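PDB 2WOL: clavulanic acid biosynthesis oligopeptide binding protein 2, which probably binds peptides or related solutes, as a family 5 extracellular solute-binding protein that belongs to the clavulanic acid biosynthetic pathway. Local coordinates for residues 65-70 against 185-190; 97-102 against 181-186; 123-128 against 159-164; 142-147 against 174-179. One frame throughout, in Å; residues are numbered along the deposited sequence.

In the fold
Interactions 1, 2 and 3 are buried, whereas interaction 4 is half open, with exposed residues beside its leucines. Interactions 1 and 2 use opposite ends of one stretch around helix 183-186: its start lies against strand 98-102 through aromatic rings, and its end and the turn after it meet 65-70 through a tyrosine-histidine hydrogen bond, methionine packing and bridging waters. Interaction 4 reaches the same four-stranded sheet as interaction 2, through the neighbouring strand 171-175, and ties that strand to helix 140-144. Interaction 3 brings helix 117-127 to the loop leading into the sheet's edge strand. There a glutamine amide oxygen takes a loop N-H, while in interaction 4 helix-end carbonyls accept from a threonine.

Interaction 1: residues 65-70 against 185-190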
# COMPACT_ATOMS: atom_id res chain seq x y z
N ARG A 65 -15.98 9.67 -4.38
CA ARG A 65 -15.53 10.52 -3.30
C ARG A 65 -15.68 9.79 -1.97
O ARG A 65 -16.39 8.78 -1.88
CB ARG A 65 -16.32 11.83 -3.30
CG ARG A 65 -16.15 12.64 -4.58
CD ARG A 65 -16.97 13.91 -4.54
NE ARG A 65 -16.50 14.83 -3.51
CZ ARG A 65 -16.98 16.06 -3.33
NH1 ARG A 65 -17.94 16.52 -4.11
NH2 ARG A 65 -16.49 16.83 -2.37
N THR A 66 -15.01 10.30 -0.95
CA THR A 66 -15.01 9.71 0.38
C THR A 66 -15.14 10.85 1.39
O THR A 66 -15.04 12.02 1.01
CB THR A 66 -13.72 8.90 0.63
OG1 THR A 66 -12.60 9.64 0.16
CG2 THR A 66 -13.76 7.57 -0.12
N LEU A 67 -15.36 10.54 2.66
CA LEU A 67 -15.46 11.59 3.69
C LEU A 67 -14.19 12.42 3.71
O LEU A 67 -14.24 13.67 3.71
CB LEU A 67 -15.75 11.00 5.07
CG LEU A 67 -17.17 10.47 5.31
CD1 LEU A 67 -17.21 9.70 6.62
CD2 LEU A 67 -18.19 11.60 5.33
N MET A 68 -13.06 11.72 3.73
CA MET A 68 -11.73 12.33 3.71
C MET A 68 -11.00 11.80 2.49
O MET A 68 -11.30 10.71 2.01
CB MET A 68 -10.95 11.94 4.97
CG MET A 68 -11.66 12.29 6.27
SD MET A 68 -11.76 14.07 6.54
CE MET A 68 -10.03 14.49 6.77
N ALA A 69 -10.04 12.56 1.97
CA ALA A 69 -9.24 12.11 0.84
C ALA A 69 -7.83 12.66 0.94
O ALA A 69 -7.62 13.72 1.51
CB ALA A 69 -9.88 12.53 -0.48
N TYR A 70 -6.86 11.94 0.38
CA TYR A 70 -5.51 12.49 0.31
C TYR A 70 -5.53 13.70 -0.63
O TYR A 70 -6.07 13.63 -1.73
CB TYR A 70 -4.49 11.42 -0.08
CG TYR A 70 -4.48 10.33 0.97
CD1 TYR A 70 -5.20 9.16 0.79
CD2 TYR A 70 -3.81 10.51 2.18
CE1 TYR A 70 -5.24 8.17 1.77
CE2 TYR A 70 -3.83 9.54 3.18
CZ TYR A 70 -4.56 8.37 2.96
OH TYR A 70 -4.61 7.39 3.93
N HIS A 185 -7.73 8.19 7.93
CA HIS A 185 -7.12 7.39 6.87
C HIS A 185 -8.06 6.30 6.39
O HIS A 185 -8.18 6.06 5.18
CB HIS A 185 -5.80 6.77 7.34
CG HIS A 185 -4.71 7.77 7.50
ND1 HIS A 185 -3.85 8.11 6.48
CD2 HIS A 185 -4.34 8.52 8.57
CE1 HIS A 185 -2.99 9.01 6.91
NE2 HIS A 185 -3.27 9.28 8.17
N LEU A 186 -8.75 5.65 7.33
CA LEU A 186 -9.72 4.63 6.98
C LEU A 186 -10.89 5.22 6.20
O LEU A 186 -11.43 4.58 5.30
CB LEU A 186 -10.22 3.88 8.22
CG LEU A 186 -9.16 3.19 9.10
CD1 LEU A 186 -9.85 2.34 10.15
CD2 LEU A 186 -8.16 2.34 8.29
N MET A 187 -11.24 6.47 6.52
CA MET A 187 -12.32 7.15 5.83
C MET A 187 -11.91 7.68 4.46
O MET A 187 -12.75 8.21 3.73
CB MET A 187 -12.89 8.28 6.71
CG MET A 187 -13.63 7.79 7.95
SD MET A 187 -15.02 6.69 7.59
CE MET A 187 -14.30 5.06 7.77
N ALA A 188 -10.63 7.54 4.12
CA ALA A 188 -10.10 7.96 2.83
C ALA A 188 -9.97 6.79 1.85
O ALA A 188 -9.57 6.97 0.70
CB ALA A 188 -8.74 8.65 3.02
N GLN A 189 -10.34 5.59 2.31
CA GLN A 189 -10.23 4.38 1.50
C GLN A 189 -11.52 4.11 0.73
O GLN A 189 -12.60 4.41 1.23
CB GLN A 189 -9.84 3.19 2.39
CG GLN A 189 -8.61 3.45 3.29
CD GLN A 189 -7.39 4.00 2.55
OE1 GLN A 189 -6.69 4.90 3.05
NE2 GLN A 189 -7.14 3.48 1.36
N PRO A 190 -11.41 3.57 -0.50
CA PRO A 190 -12.62 3.35 -1.32
C PRO A 190 -13.69 2.43 -0.71
O PRO A 190 -14.86 2.53 -1.09
CB PRO A 190 -12.07 2.77 -2.63
CG PRO A 190 -10.67 2.34 -2.33
CD PRO A 190 -10.18 3.20 -1.22
O HOH W 1 -10.58 8.66 -1.41
O HOH W 2 -15.66 7.83 3.53
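His185 meets Tyr70 through one short hydrogen bond, 2.8 Å from ND1 to OH, in which either atom could be the donor. The side chains cross at about a right angle and OH arrives at the imidazole edge, so the two rings touch rim to rim without stacking. Tyrosine suits the place: its hydroxyl serves the histidine while its ring carbons pack on apolar neighbours. Met187 lies within the type I turn that runs from Leu186 to Gln189. Its side chain and that of Leu67 lie side by side, pointing the same way, with Met187 SD 3.8 Å from Leu67 CD1. Its carbonyl O accepts from a water, 2.9 Å away, that in turn accepts from Leu67 N. Ala188 comes closest through its backbone, CA standing 3.1 Å from Met68 O in a C-H...O contact. The small methyl fits this close approach and also touches Tyr70, CB to CE1 3.7 Å. A second water donates to both Ala188 O and Thr66 OG1, and the threonine hydroxyl in turn donates to Met68 O from above the carbonyl plane. Gln189 adds its carbonyl O, 3.6 Å from Thr66 CG2. Strand 68-69 pairs with strand 82-83; Tyr101 of strand 98-102 packs on Leu67, Met68 and Met187, Leu140 of helix 140-144 touches Leu186 and Met187, and Pro190 rests on Trp57 of helix 54-63.

Interaction 2: residues 97-102 against 181-186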
# COMPACT_ATOMS: atom_id res chain seq x y z
N ARG A 97 -11.92 7.42 20.61
CA ARG A 97 -12.89 6.34 20.39
C ARG A 97 -14.09 6.76 19.55
O ARG A 97 -14.75 5.91 18.96
CB ARG A 97 -13.39 5.79 21.73
CG ARG A 97 -12.37 5.01 22.53
CD ARG A 97 -12.90 4.74 23.93
NE ARG A 97 -11.91 4.08 24.79
CZ ARG A 97 -11.00 4.71 25.53
NH1 ARG A 97 -10.94 6.04 25.53
NH2 ARG A 97 -10.15 4.01 26.27
N THR A 98 -14.38 8.05 19.50
CA THR A 98 -15.55 8.53 18.77
C THR A 98 -15.19 9.56 17.71
O THR A 98 -14.53 10.57 17.99
CB THR A 98 -16.63 9.06 19.74
OG1 THR A 98 -16.95 8.03 20.69
CG2 THR A 98 -17.91 9.46 18.99
N TRP A 99 -15.63 9.29 16.48
CA TRP A 99 -15.28 10.10 15.33
C TRP A 99 -16.54 10.58 14.63
O TRP A 99 -17.37 9.77 14.20
CB TRP A 99 -14.41 9.29 14.37
CG TRP A 99 -13.03 9.06 14.90
CD1 TRP A 99 -12.67 8.24 15.92
CD2 TRP A 99 -11.83 9.68 14.43
NE1 TRP A 99 -11.31 8.30 16.12
CE2 TRP A 99 -10.77 9.17 15.22
CE3 TRP A 99 -11.54 10.59 13.41
CZ2 TRP A 99 -9.44 9.56 15.02
CZ3 TRP A 99 -10.22 10.98 13.21
CH2 TRP A 99 -9.19 10.46 14.02
N THR A 100 -16.68 11.90 14.52
CA THR A 100 -17.86 12.52 13.94
C THR A 100 -17.49 13.29 12.67
O THR A 100 -16.50 14.02 12.63
CB THR A 100 -18.52 13.48 14.97
OG1 THR A 100 -18.85 12.74 16.15
CG2 THR A 100 -19.77 14.13 14.41
N TYR A 101 -18.31 13.11 11.63
CA TYR A 101 -18.15 13.81 10.35
C TYR A 101 -19.45 14.48 9.96
O TYR A 101 -20.54 13.97 10.26
CB TYR A 101 -17.72 12.84 9.23
CG TYR A 101 -16.40 12.16 9.47
CD1 TYR A 101 -16.32 11.00 10.23
CD2 TYR A 101 -15.21 12.68 8.94
CE1 TYR A 101 -15.11 10.36 10.47
CE2 TYR A 101 -13.99 12.04 9.16
CZ TYR A 101 -13.95 10.89 9.93
OH TYR A 101 -12.76 10.24 10.18
N ARG A 102 -19.33 15.61 9.27
CA ARG A 102 -20.48 16.38 8.81
C ARG A 102 -20.39 16.50 7.29
O ARG A 102 -19.42 17.05 6.76
CB ARG A 102 -20.51 17.75 9.50
CG ARG A 102 -20.40 17.61 11.01
CD ARG A 102 -20.47 18.91 11.79
NE ARG A 102 -20.15 18.63 13.19
CZ ARG A 102 -20.99 18.11 14.07
NH1 ARG A 102 -22.25 17.83 13.73
NH2 ARG A 102 -20.59 17.87 15.31
N SER A 181 -6.10 6.39 16.41
CA SER A 181 -5.58 7.69 15.99
C SER A 181 -5.73 7.95 14.48
O SER A 181 -5.86 9.10 14.06
CB SER A 181 -4.10 7.83 16.39
OG SER A 181 -3.31 6.79 15.82
N ASP A 182 -5.73 6.88 13.69
CA ASP A 182 -5.63 7.00 12.23
C ASP A 182 -6.96 6.88 11.48
O ASP A 182 -6.98 6.54 10.29
CB ASP A 182 -4.61 5.98 11.70
CG ASP A 182 -3.21 6.19 12.25
OD1 ASP A 182 -2.95 7.25 12.88
OD2 ASP A 182 -2.36 5.30 12.05
N PHE A 183 -8.07 7.18 12.15
CA PHE A 183 -9.38 6.92 11.53
C PHE A 183 -9.67 7.71 10.24
O PHE A 183 -10.32 7.18 9.33
CB PHE A 183 -10.52 7.08 12.55
CG PHE A 183 -11.78 6.36 12.16
CD1 PHE A 183 -11.88 4.98 12.27
CD2 PHE A 183 -12.87 7.07 11.67
CE1 PHE A 183 -13.03 4.31 11.90
CE2 PHE A 183 -14.04 6.41 11.31
CZ PHE A 183 -14.12 5.03 11.42
N ASP A 184 -9.18 8.94 10.15
CA ASP A 184 -9.35 9.72 8.91
C ASP A 184 -8.79 8.97 7.70
O ASP A 184 -9.29 9.11 6.58
CB ASP A 184 -8.65 11.09 9.01
CG ASP A 184 -9.53 12.18 9.64
OD1 ASP A 184 -10.76 11.99 9.81
OD2 ASP A 184 -8.96 13.25 9.94
N HIS A 185 -7.73 8.19 7.93
CA HIS A 185 -7.12 7.39 6.87
C HIS A 185 -8.06 6.30 6.39
O HIS A 185 -8.18 6.06 5.18
CB HIS A 185 -5.80 6.77 7.34
CG HIS A 185 -4.71 7.77 7.50
ND1 HIS A 185 -3.85 8.11 6.48
CD2 HIS A 185 -4.34 8.52 8.57
CE1 HIS A 185 -2.99 9.01 6.91
NE2 HIS A 185 -3.27 9.28 8.17
N LEU A 186 -8.75 5.65 7.33
CA LEU A 186 -9.72 4.63 6.98
C LEU A 186 -10.89 5.22 6.20
O LEU A 186 -11.43 4.58 5.30
CB LEU A 186 -10.22 3.88 8.22
CG LEU A 186 -9.16 3.19 9.10
CD1 LEU A 186 -9.85 2.34 10.15
CD2 LEU A 186 -8.16 2.34 8.29
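Asp184 OD1 is gripped by two donors: the hydroxyl of Tyr101, with OH 2.7 Å from OD1, and the backbone N-H of Gly90. The tyrosine comes in on the anti lone pair of OD1, away from the other carboxylate oxygen, and its ring plane stands 55° from that of the carboxylate. The same oxygen lies near the plane of the Trp99 indole, at its edge, 3.6 Å from CZ3. Asp184 sits in the first turn of helix 183-186, where a negative charge would be expected to suit the helix dipole.

Trp99 and Tyr101 are alternate residues of strand 98-102, so both point to the same face of the four-stranded antiparallel sheet, and the short helix packs across that face. A classic beta bulge at Arg97 and Thr98, opposite Ser93, begins the pairing with strand 91-93.

Phe183 carries the apolar part of the contact. Its CB stands over the centre of the six-membered ring of Trp99, 3.4 Å from the centroid and 14° off the normal, a close CH-pi contact. CG is anti to the backbone N (chi1 -159°); the phenyl ring meets the indole obliquely, the two side chains sliding past each other in opposite directions. Toward Tyr101, Phe183 CD2 comes 3.5 Å from OH at the edges of both rings. Tryptophan fits here because its broad face receives the Phe183 methylene while its NE1 is hydrogen-bonded to Gly96 O. Ser181 O lies 3.6 Å from Trp99 CH2.

Interaction 3: residues 123-128 against 159-164; sequences AVQRVF and EPLRSV
A type I beta turn from Leu161 to Val164 leads into edge strand 164-166 of the four-stranded sheet, and Leu161 at its start is held by Gln125 of helix 117-127 and by Phe128, three residues further on. Both direct their side chains at the loop.

Gln125 makes the polar contact. Extended beyond CG, it carries OE1 to the backbone of the loop, where Leu161 N donates to it at 2.7 Å. The bond is nearly straight at the hydrogen, 165°, but the donor stands above the amide plane, 37° out of it. Glutamine suits the place: it has the length to span from helix to loop and an acceptor for a buried N-H that lies in no sheet pairing at this point. OE1 also comes 3.2 Å from Pro160 CA. The Gln125 and Leu161 side chains slide past each other in opposite directions, with Gln125 CG 3.8 Å from Leu161 CB.

Leucine then fills the apolar side. Its CG is anti to the backbone N (chi1 -172°), and from there CD2 reaches Phe128 CE1 at 3.6 Å, the side chains crossing at about a right angle. Tyr151 meets the phenyl ring edge-to-face, and Ile141 and Leu144 of helix 140-144 also touch it.

Within the loop, exposed Arg162 forms a side-on salt bridge with Glu159, whose OE1 is also salt-bridged to Arg149. Arg162 NE and NH2 both donate to the single oxygen Glu159 OE2, which is 2.7 Å from NH2.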
# COMPACT_ATOMS: atom_id res chain seq x y z
N ALA A 123 -21.95 1.74 3.17
CA ALA A 123 -20.65 1.33 2.63
C ALA A 123 -19.80 0.61 3.68
O ALA A 123 -19.23 -0.45 3.41
CB ALA A 123 -19.91 2.54 2.08
N VAL A 124 -19.74 1.19 4.87
CA VAL A 124 -18.98 0.60 5.97
C VAL A 124 -19.60 -0.74 6.39
O VAL A 124 -18.89 -1.71 6.65
CB VAL A 124 -18.86 1.59 7.16
CG1 VAL A 124 -18.24 0.92 8.37
CG2 VAL A 124 -18.05 2.81 6.75
N GLN A 125 -20.93 -0.79 6.44
CA GLN A 125 -21.64 -2.03 6.76
C GLN A 125 -21.35 -3.14 5.75
O GLN A 125 -21.18 -4.29 6.14
CB GLN A 125 -23.14 -1.77 6.88
CG GLN A 125 -23.50 -1.05 8.16
CD GLN A 125 -24.96 -0.65 8.27
OE1 GLN A 125 -25.40 -0.21 9.33
NE2 GLN A 125 -25.71 -0.78 7.18
N ARG A 126 -21.29 -2.78 4.46
CA ARG A 126 -20.99 -3.73 3.39
C ARG A 126 -19.70 -4.51 3.62
O ARG A 126 -19.62 -5.70 3.29
CB ARG A 126 -20.89 -3.01 2.04
CG ARG A 126 -22.21 -2.52 1.49
CD ARG A 126 -21.99 -1.74 0.21
NE ARG A 126 -22.05 -2.59 -0.98
CZ ARG A 126 -21.05 -2.81 -1.83
NH1 ARG A 126 -19.86 -2.25 -1.64
NH2 ARG A 126 -21.24 -3.60 -2.87
N VAL A 127 -18.69 -3.84 4.16
CA VAL A 127 -17.40 -4.47 4.45
C VAL A 127 -17.57 -5.73 5.33
O VAL A 127 -16.81 -6.70 5.19
CB VAL A 127 -16.42 -3.46 5.10
CG1 VAL A 127 -15.12 -4.14 5.53
CG2 VAL A 127 -16.14 -2.31 4.15
N PHE A 128 -18.58 -5.71 6.20
CA PHE A 128 -18.84 -6.83 7.10
C PHE A 128 -19.36 -8.08 6.39
O PHE A 128 -19.28 -9.18 6.94
CB PHE A 128 -19.84 -6.42 8.19
CG PHE A 128 -19.24 -5.55 9.26
CD1 PHE A 128 -18.91 -4.23 9.00
CD2 PHE A 128 -19.02 -6.06 10.54
CE1 PHE A 128 -18.36 -3.42 9.99
CE2 PHE A 128 -18.48 -5.26 11.54
CZ PHE A 128 -18.15 -3.94 11.27
N GLU A 159 -31.11 -4.14 10.44
CA GLU A 159 -30.75 -3.31 11.58
C GLU A 159 -29.35 -2.74 11.36
O GLU A 159 -28.40 -3.49 11.12
CB GLU A 159 -30.80 -4.08 12.89
CG GLU A 159 -30.62 -3.19 14.10
CD GLU A 159 -30.53 -3.96 15.40
OE1 GLU A 159 -30.35 -5.20 15.37
OE2 GLU A 159 -30.64 -3.32 16.47
N PRO A 160 -29.22 -1.40 11.40
CA PRO A 160 -27.91 -0.80 11.22
C PRO A 160 -26.88 -1.23 12.25
O PRO A 160 -27.23 -1.65 13.36
CB PRO A 160 -28.19 0.70 11.36
CG PRO A 160 -29.63 0.85 11.01
CD PRO A 160 -30.27 -0.38 11.58
N LEU A 161 -25.61 -1.14 11.87
CA LEU A 161 -24.49 -1.34 12.77
C LEU A 161 -24.64 -0.38 13.95
O LEU A 161 -24.80 0.83 13.75
CB LEU A 161 -23.20 -1.09 11.99
CG LEU A 161 -21.80 -1.38 12.54
CD1 LEU A 161 -21.65 -2.78 13.10
CD2 LEU A 161 -20.80 -1.15 11.42
N ARG A 162 -24.61 -0.91 15.16
CA ARG A 162 -24.93 -0.12 16.35
C ARG A 162 -23.85 0.86 16.75
O ARG A 162 -24.10 1.79 17.53
CB ARG A 162 -25.28 -1.04 17.51
CG ARG A 162 -26.61 -1.71 17.33
CD ARG A 162 -27.26 -1.95 18.64
NE ARG A 162 -28.59 -2.53 18.46
CZ ARG A 162 -29.22 -3.22 19.40
NH1 ARG A 162 -28.63 -3.41 20.57
NH2 ARG A 162 -30.42 -3.71 19.16
N SER A 163 -22.66 0.66 16.21
CA SER A 163 -21.52 1.53 16.45
C SER A 163 -21.47 2.68 15.45
O SER A 163 -20.57 3.52 15.53
CB SER A 163 -20.24 0.71 16.36
OG SER A 163 -20.22 -0.03 15.15
N VAL A 164 -22.40 2.72 14.51
CA VAL A 164 -22.44 3.80 13.53
C VAL A 164 -23.79 4.51 13.58
O VAL A 164 -24.83 3.92 13.28
CB VAL A 164 -22.16 3.32 12.07
CG1 VAL A 164 -22.02 4.53 11.16
CG2 VAL A 164 -20.89 2.49 11.99

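Interaction 4: residues 142-147 against 174-179; sequences PLLDDP and FRLTRP
Leu143, Leu144 and Leu176 form the tight side of this contact. The CD2 methyls of Leu144 and Leu176 are 3.7 Å apart as the side chains cross obliquely, and Leu144 CD1 reaches Phe174 CD2 at 4.2 Å. Buried Leu143 sets CB 4.4 Å from Leu176 CD2 and packs on Leu186 and Phe180 as well. Branched apolar chains suit this side, where the end of helix 140-144 lies against strand 171-175 and the residues just after it.

On the outer side, the exposed Thr177 takes up the carbonyls at the end of the helix. Its OG1, held between the backbone N and the carbonyl carbon (chi1 56°), donates to Pro142 O at 2.8 Å, in the carbonyl plane and on a lone pair. Its own N-H donates to Leu143 O at 2.9 Å. From the exposed side Arg178 CG covers Leu143 CD2, 3.8 Å away, and Pro142 O lies over one face of the Arg178 guanidinium, offset toward the rim, without a hydrogen bond.

One residue thus serves two successive helix-end carbonyls with its hydroxyl and its amide, so polar bonds fix the solvent side; the nearby guanidinium charge may add to the attraction for the negative end of the helix.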
# COMPACT_ATOMS: atom_id res chain seq x y z
N PRO A 142 -12.92 -5.01 13.13
CA PRO A 142 -12.68 -5.04 14.58
C PRO A 142 -12.94 -3.71 15.30
O PRO A 142 -13.25 -3.71 16.50
CB PRO A 142 -11.19 -5.42 14.69
CG PRO A 142 -10.61 -5.13 13.35
CD PRO A 142 -11.70 -5.30 12.35
N LEU A 143 -12.82 -2.60 14.58
CA LEU A 143 -13.04 -1.28 15.17
C LEU A 143 -14.52 -0.98 15.43
O LEU A 143 -14.84 -0.13 16.26
CB LEU A 143 -12.42 -0.18 14.31
CG LEU A 143 -10.89 -0.10 14.29
CD1 LEU A 143 -10.45 0.89 13.23
CD2 LEU A 143 -10.34 0.28 15.66
N LEU A 144 -15.41 -1.67 14.72
CA LEU A 144 -16.85 -1.36 14.81
C LEU A 144 -17.74 -2.52 15.27
O LEU A 144 -18.89 -2.30 15.63
CB LEU A 144 -17.35 -0.79 13.48
CG LEU A 144 -16.80 0.57 13.06
CD1 LEU A 144 -17.15 0.86 11.62
CD2 LEU A 144 -17.28 1.69 13.97
N ASP A 145 -17.20 -3.73 15.26
CA ASP A 145 -17.98 -4.91 15.63
C ASP A 145 -18.06 -5.11 17.14
O ASP A 145 -17.06 -4.98 17.86
CB ASP A 145 -17.40 -6.17 14.98
CG ASP A 145 -18.44 -7.24 14.71
OD1 ASP A 145 -19.65 -6.93 14.72
OD2 ASP A 145 -18.04 -8.39 14.47
N ASP A 146 -19.26 -5.43 17.62
CA ASP A 146 -19.47 -5.83 19.00
C ASP A 146 -19.32 -7.35 19.09
O ASP A 146 -20.16 -8.09 18.57
CB ASP A 146 -20.86 -5.40 19.47
CG ASP A 146 -21.12 -5.70 20.94
OD1 ASP A 146 -20.29 -6.38 21.59
OD2 ASP A 146 -22.17 -5.26 21.44
N PRO A 147 -18.24 -7.83 19.75
CA PRO A 147 -18.02 -9.28 19.89
C PRO A 147 -19.16 -10.00 20.61
O PRO A 147 -19.37 -11.19 20.38
CB PRO A 147 -16.74 -9.35 20.74
CG PRO A 147 -16.05 -8.05 20.46
CD PRO A 147 -17.16 -7.06 20.38
N PHE A 174 -19.01 7.57 14.34
CA PHE A 174 -18.42 6.24 14.51
C PHE A 174 -17.97 6.05 15.96
O PHE A 174 -17.10 6.77 16.45
CB PHE A 174 -17.22 6.06 13.58
CG PHE A 174 -17.57 6.13 12.12
CD1 PHE A 174 -17.50 7.33 11.41
CD2 PHE A 174 -17.96 4.97 11.43
CE1 PHE A 174 -17.82 7.39 10.06
CE2 PHE A 174 -18.28 5.03 10.07
CZ PHE A 174 -18.20 6.24 9.39
N ARG A 175 -18.58 5.08 16.64
CA ARG A 175 -18.22 4.76 18.02
C ARG A 175 -17.34 3.51 18.02
O ARG A 175 -17.84 2.39 17.93
CB ARG A 175 -19.48 4.52 18.87
CG ARG A 175 -20.38 5.73 19.03
CD ARG A 175 -21.62 5.33 19.82
NE ARG A 175 -22.45 6.46 20.22
CZ ARG A 175 -23.58 6.34 20.91
NH1 ARG A 175 -24.02 5.14 21.28
NH2 ARG A 175 -24.28 7.42 21.23
N LEU A 176 -16.04 3.73 18.13
CA LEU A 176 -15.07 2.65 17.98
C LEU A 176 -14.93 1.80 19.23
O LEU A 176 -15.22 2.26 20.34
CB LEU A 176 -13.70 3.20 17.55
CG LEU A 176 -13.65 4.21 16.39
CD1 LEU A 176 -12.21 4.61 16.08
CD2 LEU A 176 -14.34 3.69 15.14
N THR A 177 -14.50 0.56 19.05
CA THR A 177 -14.32 -0.39 20.15
C THR A 177 -13.05 -0.10 20.96
O THR A 177 -12.87 -0.63 22.05
CB THR A 177 -14.25 -1.84 19.64
OG1 THR A 177 -13.21 -1.96 18.66
CG2 THR A 177 -15.58 -2.25 19.01
N ARG A 178 -12.19 0.75 20.40
CA ARG A 178 -10.91 1.11 21.01
C ARG A 178 -10.43 2.42 20.38
O ARG A 178 -10.89 2.78 19.30
CB ARG A 178 -9.88 -0.01 20.77
CG ARG A 178 -9.54 -0.26 19.29
CD ARG A 178 -9.09 -1.69 19.04
NE ARG A 178 -10.17 -2.65 19.30
CZ ARG A 178 -10.19 -3.91 18.86
NH1 ARG A 178 -9.20 -4.39 18.13
NH2 ARG A 178 -11.22 -4.69 19.17
N PRO A 179 -9.52 3.14 21.05
CA PRO A 179 -8.97 4.35 20.43
C PRO A 179 -8.25 4.02 19.12
O PRO A 179 -7.56 3.00 19.04
CB PRO A 179 -7.98 4.87 21.47
CG PRO A 179 -8.44 4.29 22.76
CD PRO A 179 -8.96 2.93 22.40